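Local atomic coordinates of RNA polymerase sigma-H factor (Fusobacterium nucleatum subsp. nucleatum, PDB entry 3MZY), a protein that probably acts as a sigma factor of the sigma-70 family, binding DNA and directing RNA polymerase to specific initiation sites before being released. Residues 29-41 / 118-130. Residues are numbered along the deposited sequence; the frame is centred on the assembly and turned at random.
Sequences FSSFAFLCIRREM and LTYLIRGYSYREI
S30 and Y127 open a contact in which one side of helix 29-50, within sigma-70 region 2, packs on the linker between helices 112-121 and 127-134. The linker leads into helix 127-134, which with helix 138-159 probably forms the helix-turn-helix of sigma region 4; a Schellman motif with G124 at C-prime ends helix 112-121, and S126 and E129 form the capping box that starts helix 127-134. S30 OG lies 4.0 Å from Y127 CB, but its hydrogen bond goes to D142 of helix 138-159. Between the two backbones, a water accepts from Y127 N and donates to S30 O. One turn on, F34 holds CG anti to its backbone N (chi1 171°), which swings the ring to the linker; S126 CB sits over one face, towards its rim, in a CH-pi contact, 4.2 Å from the ring centroid, while G124 O lies at the ring edge, 3.2 Å from CE1. I37 points at the end of helix 112-121, crossing L121 at about a right angle, with CD1 3.9 Å from L121 CG and CG2 against L121 O. The chain of R38 bends at chi3 (68°) and passes its aliphatic part, CG and CD, along G124 O before NH2 turns back to donate to that same oxygen at 3.0 Å. The bond is bent, 145° at the hydrogen, and the donor stands above the carbonyl plane. NH2 also donates to a second water, which in turn donates to R123 O, so one guanidinium nitrogen reaches G124 O directly and R123 O through the water. Selenomethionine M41 finishes the row, its SE 3.8 Å from G124 CA and its CE 3.7 Å from R123 O.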
loop_
_atom_site.group_PDB
_atom_site.type_symbol
_atom_site.label_atom_id
_atom_site.label_comp_id
_atom_site.label_asym_id
_atom_site.label_seq_id
_atom_site.Cartn_x
_atom_site.Cartn_y
_atom_site.Cartn_z
ATOM N N PHE A 29 7.344 7.817 -6.229
ATOM C CA PHE A 29 6.200 7.196 -5.608
ATOM C C PHE A 29 6.629 6.337 -4.417
ATOM O O PHE A 29 5.975 6.349 -3.376
ATOM C CB PHE A 29 5.324 6.400 -6.596
ATOM C CG PHE A 29 4.230 5.630 -5.905
ATOM C CD1 PHE A 29 3.178 6.300 -5.280
ATOM C CD2 PHE A 29 4.294 4.254 -5.797
ATOM C CE1 PHE A 29 2.192 5.601 -4.588
ATOM C CE2 PHE A 29 3.310 3.546 -5.096
ATOM C CZ PHE A 29 2.255 4.224 -4.493
ATOM N N SER A 30 7.738 5.621 -4.577
ATOM C CA SER A 30 8.298 4.772 -3.520
ATOM C C SER A 30 8.419 5.502 -2.190
ATOM O O SER A 30 8.014 4.970 -1.156
ATOM C CB SER A 30 9.665 4.215 -3.924
ATOM O OG SER A 30 9.523 3.035 -4.706
ATOM N N SER A 31 8.952 6.719 -2.211
ATOM C CA SER A 31 9.093 7.465 -0.963
ATOM C C SER A 31 7.762 8.034 -0.477
ATOM O O SER A 31 7.541 8.181 0.721
ATOM C CB SER A 31 10.168 8.553 -1.071
ATOM O OG SER A 31 10.043 9.260 -2.285
ATOM N N PHE A 32 6.851 8.329 -1.398
ATOM C CA PHE A 32 5.544 8.830 -0.971
ATOM C C PHE A 32 4.767 7.710 -0.282
ATOM O O PHE A 32 4.130 7.925 0.753
ATOM C CB PHE A 32 4.742 9.481 -2.123
ATOM C CG PHE A 32 3.429 10.103 -1.669
ATOM C CD1 PHE A 32 3.423 11.220 -0.816
ATOM C CD2 PHE A 32 2.197 9.559 -2.072
ATOM C CE1 PHE A 32 2.212 11.796 -0.378
ATOM C CE2 PHE A 32 0.986 10.130 -1.646
ATOM C CZ PHE A 32 0.996 11.252 -0.797
ATOM N N ALA A 33 4.859 6.514 -0.837
ATOM C CA ALA A 33 4.196 5.360 -0.259
ATOM C C ALA A 33 4.728 5.073 1.141
ATOM O O ALA A 33 3.952 4.845 2.080
ATOM C CB ALA A 33 4.348 4.151 -1.166
ATOM N N PHE A 34 6.054 5.137 1.274
ATOM C CA PHE A 34 6.758 4.862 2.527
ATOM C C PHE A 34 6.283 5.850 3.596
ATOM O O PHE A 34 5.934 5.458 4.715
ATOM C CB PHE A 34 8.275 4.929 2.265
ATOM C CG PHE A 34 9.141 4.875 3.511
ATOM C CD1 PHE A 34 9.305 3.688 4.230
ATOM C CD2 PHE A 34 9.846 6.013 3.929
ATOM C CE1 PHE A 34 10.149 3.653 5.381
ATOM C CE2 PHE A 34 10.682 5.980 5.063
ATOM C CZ PHE A 34 10.832 4.811 5.788
ATOM N N LEU A 35 6.228 7.124 3.227
ATOM C CA LEU A 35 5.645 8.157 4.084
ATOM C C LEU A 35 4.202 7.869 4.558
ATOM O O LEU A 35 3.958 7.782 5.772
ATOM C CB LEU A 35 5.736 9.524 3.398
ATOM C CG LEU A 35 6.799 10.526 3.865
ATOM C CD1 LEU A 35 6.124 11.743 4.494
ATOM C CD2 LEU A 35 7.897 9.927 4.808
ATOM N N CYS A 36 3.268 7.704 3.606
ATOM C CA CYS A 36 1.857 7.443 3.934
ATOM C C CYS A 36 1.689 6.198 4.768
ATOM O O CYS A 36 0.906 6.189 5.724
ATOM C CB CYS A 36 0.981 7.338 2.686
ATOM S SG CYS A 36 0.960 8.870 1.732
ATOM N N ILE A 37 2.439 5.159 4.419
ATOM C CA ILE A 37 2.313 3.887 5.104
ATOM C C ILE A 37 2.772 3.962 6.558
ATOM O O ILE A 37 2.112 3.422 7.449
ATOM C CB ILE A 37 3.009 2.761 4.327
ATOM C CG1 ILE A 37 2.160 2.403 3.098
ATOM C CG2 ILE A 37 3.239 1.553 5.242
ATOM C CD1 ILE A 37 2.935 1.791 1.925
ATOM N N ARG A 38 3.859 4.680 6.818
ATOM C CA ARG A 38 4.299 4.799 8.202
ATOM C C ARG A 38 3.457 5.794 8.990
ATOM O O ARG A 38 3.300 5.634 10.192
ATOM C CB ARG A 38 5.799 5.083 8.295
ATOM C CG ARG A 38 6.649 3.905 7.770
ATOM C CD ARG A 38 8.124 4.107 8.061
ATOM N NE ARG A 38 8.463 4.038 9.488
ATOM C CZ ARG A 38 8.683 2.904 10.159
ATOM N NH1 ARG A 38 8.995 2.947 11.446
ATOM N NH2 ARG A 38 8.581 1.727 9.552
ATOM N N ARG A 39 2.881 6.791 8.318
ATOM C CA ARG A 39 1.982 7.730 9.019
ATOM C C ARG A 39 0.771 6.950 9.531
ATOM O O ARG A 39 0.409 7.083 10.697
ATOM C CB ARG A 39 1.569 8.946 8.159
ATOM N N GLU A 40 0.193 6.102 8.679
ATOM C CA GLU A 40 -0.931 5.257 9.085
ATOM C C GLU A 40 -0.597 4.294 10.209
ATOM O O GLU A 40 -1.395 4.098 11.109
ATOM C CB GLU A 40 -1.511 4.462 7.914
ATOM C CG GLU A 40 -2.371 5.245 6.969
ATOM C CD GLU A 40 -3.458 6.052 7.649
ATOM O OE1 GLU A 40 -3.618 7.229 7.269
ATOM O OE2 GLU A 40 -4.153 5.524 8.545
HETATM N N MSE A 41 0.568 3.675 10.154
HETATM C CA MSE A 41 0.982 2.788 11.242
HETATM C C MSE A 41 1.123 3.537 12.555
HETATM O O MSE A 41 0.656 3.074 13.595
HETATM C CB MSE A 41 2.305 2.113 10.913
HETATM C CG MSE A 41 2.223 1.055 9.838
HETATM SE SE MSE A 41 3.986 0.704 9.078
HETATM C CE MSE A 41 5.012 0.180 10.687
ATOM N N LEU A 118 4.922 -6.256 -1.776
ATOM C CA LEU A 118 3.761 -5.706 -1.070
ATOM C C LEU A 118 3.837 -6.013 0.418
ATOM O O LEU A 118 3.660 -5.119 1.245
ATOM C CB LEU A 118 2.472 -6.286 -1.665
ATOM C CG LEU A 118 1.135 -5.803 -1.100
ATOM C CD1 LEU A 118 0.949 -4.288 -1.361
ATOM C CD2 LEU A 118 -0.045 -6.621 -1.669
ATOM N N THR A 119 4.102 -7.277 0.746
ATOM C CA THR A 119 4.255 -7.724 2.126
ATOM C C THR A 119 5.145 -6.779 2.941
ATOM O O THR A 119 4.813 -6.426 4.070
ATOM C CB THR A 119 4.814 -9.177 2.156
ATOM O OG1 THR A 119 3.807 -10.072 1.647
ATOM C CG2 THR A 119 5.240 -9.614 3.556
ATOM N N TYR A 120 6.274 -6.365 2.387
ATOM C CA TYR A 120 7.177 -5.516 3.177
ATOM C C TYR A 120 6.840 -4.056 3.091
ATOM O O TYR A 120 7.083 -3.319 4.046
ATOM C CB TYR A 120 8.643 -5.781 2.856
ATOM C CG TYR A 120 8.985 -7.185 3.238
ATOM C CD1 TYR A 120 9.051 -8.198 2.271
ATOM C CD2 TYR A 120 9.182 -7.527 4.591
ATOM C CE1 TYR A 120 9.347 -9.510 2.635
ATOM C CE2 TYR A 120 9.475 -8.839 4.974
ATOM C CZ TYR A 120 9.552 -9.819 3.996
ATOM O OH TYR A 120 9.831 -11.105 4.373
ATOM N N LEU A 121 6.252 -3.670 1.961
ATOM C CA LEU A 121 5.829 -2.319 1.719
ATOM C C LEU A 121 4.789 -1.893 2.740
ATOM O O LEU A 121 4.931 -0.833 3.371
ATOM C CB LEU A 121 5.254 -2.205 0.317
ATOM C CG LEU A 121 4.972 -0.804 -0.231
ATOM C CD1 LEU A 121 6.250 0.051 -0.302
ATOM C CD2 LEU A 121 4.313 -0.928 -1.600
ATOM N N ILE A 122 3.763 -2.730 2.928
ATOM C CA ILE A 122 2.692 -2.409 3.871
ATOM C C ILE A 122 3.108 -2.523 5.328
ATOM O O ILE A 122 2.375 -2.084 6.213
ATOM C CB ILE A 122 1.376 -3.217 3.607
ATOM C CG1 ILE A 122 1.552 -4.694 4.011
ATOM C CG2 ILE A 122 0.891 -2.969 2.175
ATOM C CD1 ILE A 122 0.459 -5.678 3.535
ATOM N N ARG A 123 4.283 -3.086 5.584
ATOM C CA ARG A 123 4.835 -3.085 6.949
ATOM C C ARG A 123 5.862 -1.949 7.155
ATOM O O ARG A 123 6.619 -1.953 8.131
ATOM C CB ARG A 123 5.433 -4.456 7.293
ATOM C CG ARG A 123 4.405 -5.546 7.490
ATOM C CD ARG A 123 5.038 -6.945 7.441
ATOM N NE ARG A 123 4.075 -7.994 7.788
ATOM C CZ ARG A 123 3.088 -8.435 6.995
ATOM N NH1 ARG A 123 2.894 -7.920 5.777
ATOM N NH2 ARG A 123 2.277 -9.398 7.423
ATOM N N GLY A 124 5.908 -1.002 6.211
ATOM C CA GLY A 124 6.644 0.252 6.412
ATOM C C GLY A 124 8.140 0.183 6.159
ATOM O O GLY A 124 8.921 0.991 6.709
ATOM N N TYR A 125 8.542 -0.783 5.331
ATOM C CA TYR A 125 9.922 -0.950 4.923
ATOM C C TYR A 125 10.156 -0.138 3.660
ATOM O O TYR A 125 9.283 -0.076 2.794
ATOM C CB TYR A 125 10.204 -2.423 4.674
ATOM C CG TYR A 125 10.253 -3.222 5.946
ATOM C CD1 TYR A 125 11.334 -3.109 6.808
ATOM C CD2 TYR A 125 9.189 -4.052 6.314
ATOM C CE1 TYR A 125 11.373 -3.828 7.996
ATOM C CE2 TYR A 125 9.225 -4.781 7.484
ATOM C CZ TYR A 125 10.316 -4.659 8.319
ATOM O OH TYR A 125 10.340 -5.350 9.490
ATOM N N SER A 126 11.318 0.501 3.554
ATOM C CA SER A 126 11.604 1.346 2.397
ATOM C C SER A 126 12.027 0.457 1.230
ATOM O O SER A 126 12.414 -0.702 1.442
ATOM C CB SER A 126 12.716 2.326 2.719
ATOM O OG SER A 126 13.914 1.603 2.930
ATOM N N TYR A 127 11.974 0.990 0.011
ATOM C CA TYR A 127 12.320 0.203 -1.161
ATOM C C TYR A 127 13.759 -0.298 -1.045
ATOM O O TYR A 127 14.068 -1.407 -1.464
ATOM C CB TYR A 127 12.065 0.988 -2.461
ATOM C CG TYR A 127 13.144 1.981 -2.841
ATOM C CD1 TYR A 127 14.070 1.687 -3.841
ATOM C CD2 TYR A 127 13.252 3.205 -2.183
ATOM C CE1 TYR A 127 15.077 2.608 -4.182
ATOM C CE2 TYR A 127 14.243 4.132 -2.515
ATOM C CZ TYR A 127 15.153 3.834 -3.509
ATOM O OH TYR A 127 16.132 4.761 -3.831
ATOM N N ARG A 128 14.632 0.512 -0.450
ATOM C CA ARG A 128 16.013 0.105 -0.207
ATOM C C ARG A 128 16.070 -1.074 0.755
ATOM O O ARG A 128 16.843 -2.013 0.557
ATOM C CB ARG A 128 16.827 1.256 0.359
ATOM C CG ARG A 128 17.017 2.369 -0.618
ATOM C CD ARG A 128 17.853 3.462 -0.010
ATOM N NE ARG A 128 19.152 2.966 0.424
ATOM C CZ ARG A 128 19.789 3.418 1.494
ATOM N NH1 ARG A 128 20.973 2.922 1.823
ATOM N NH2 ARG A 128 19.239 4.368 2.239
ATOM N N GLU A 129 15.252 -1.020 1.797
ATOM C CA GLU A 129 15.235 -2.089 2.775
ATOM C C GLU A 129 14.648 -3.348 2.164
ATOM O O GLU A 129 15.075 -4.455 2.501
ATOM C CB GLU A 129 14.470 -1.671 4.031
ATOM C CG GLU A 129 15.147 -0.572 4.850
ATOM C CD GLU A 129 14.276 -0.063 5.991
ATOM O OE1 GLU A 129 13.030 -0.140 5.879
ATOM O OE2 GLU A 129 14.834 0.425 7.008
ATOM N N ILE A 130 13.697 -3.182 1.239
ATOM C CA ILE A 130 13.049 -4.312 0.583
ATOM C C ILE A 130 14.052 -5.027 -0.343
ATOM O O ILE A 130 14.109 -6.265 -0.378
ATOM C CB ILE A 130 11.738 -3.867 -0.163
ATOM C CG1 ILE A 130 10.682 -3.392 0.850
ATOM C CG2 ILE A 130 11.162 -4.995 -1.037
ATOM C CD1 ILE A 130 9.510 -2.619 0.236
HETATM O O HOH W 1 10.571 3.449 0.101
HETATM O O HOH W 2 9.115 -1.179 9.402
#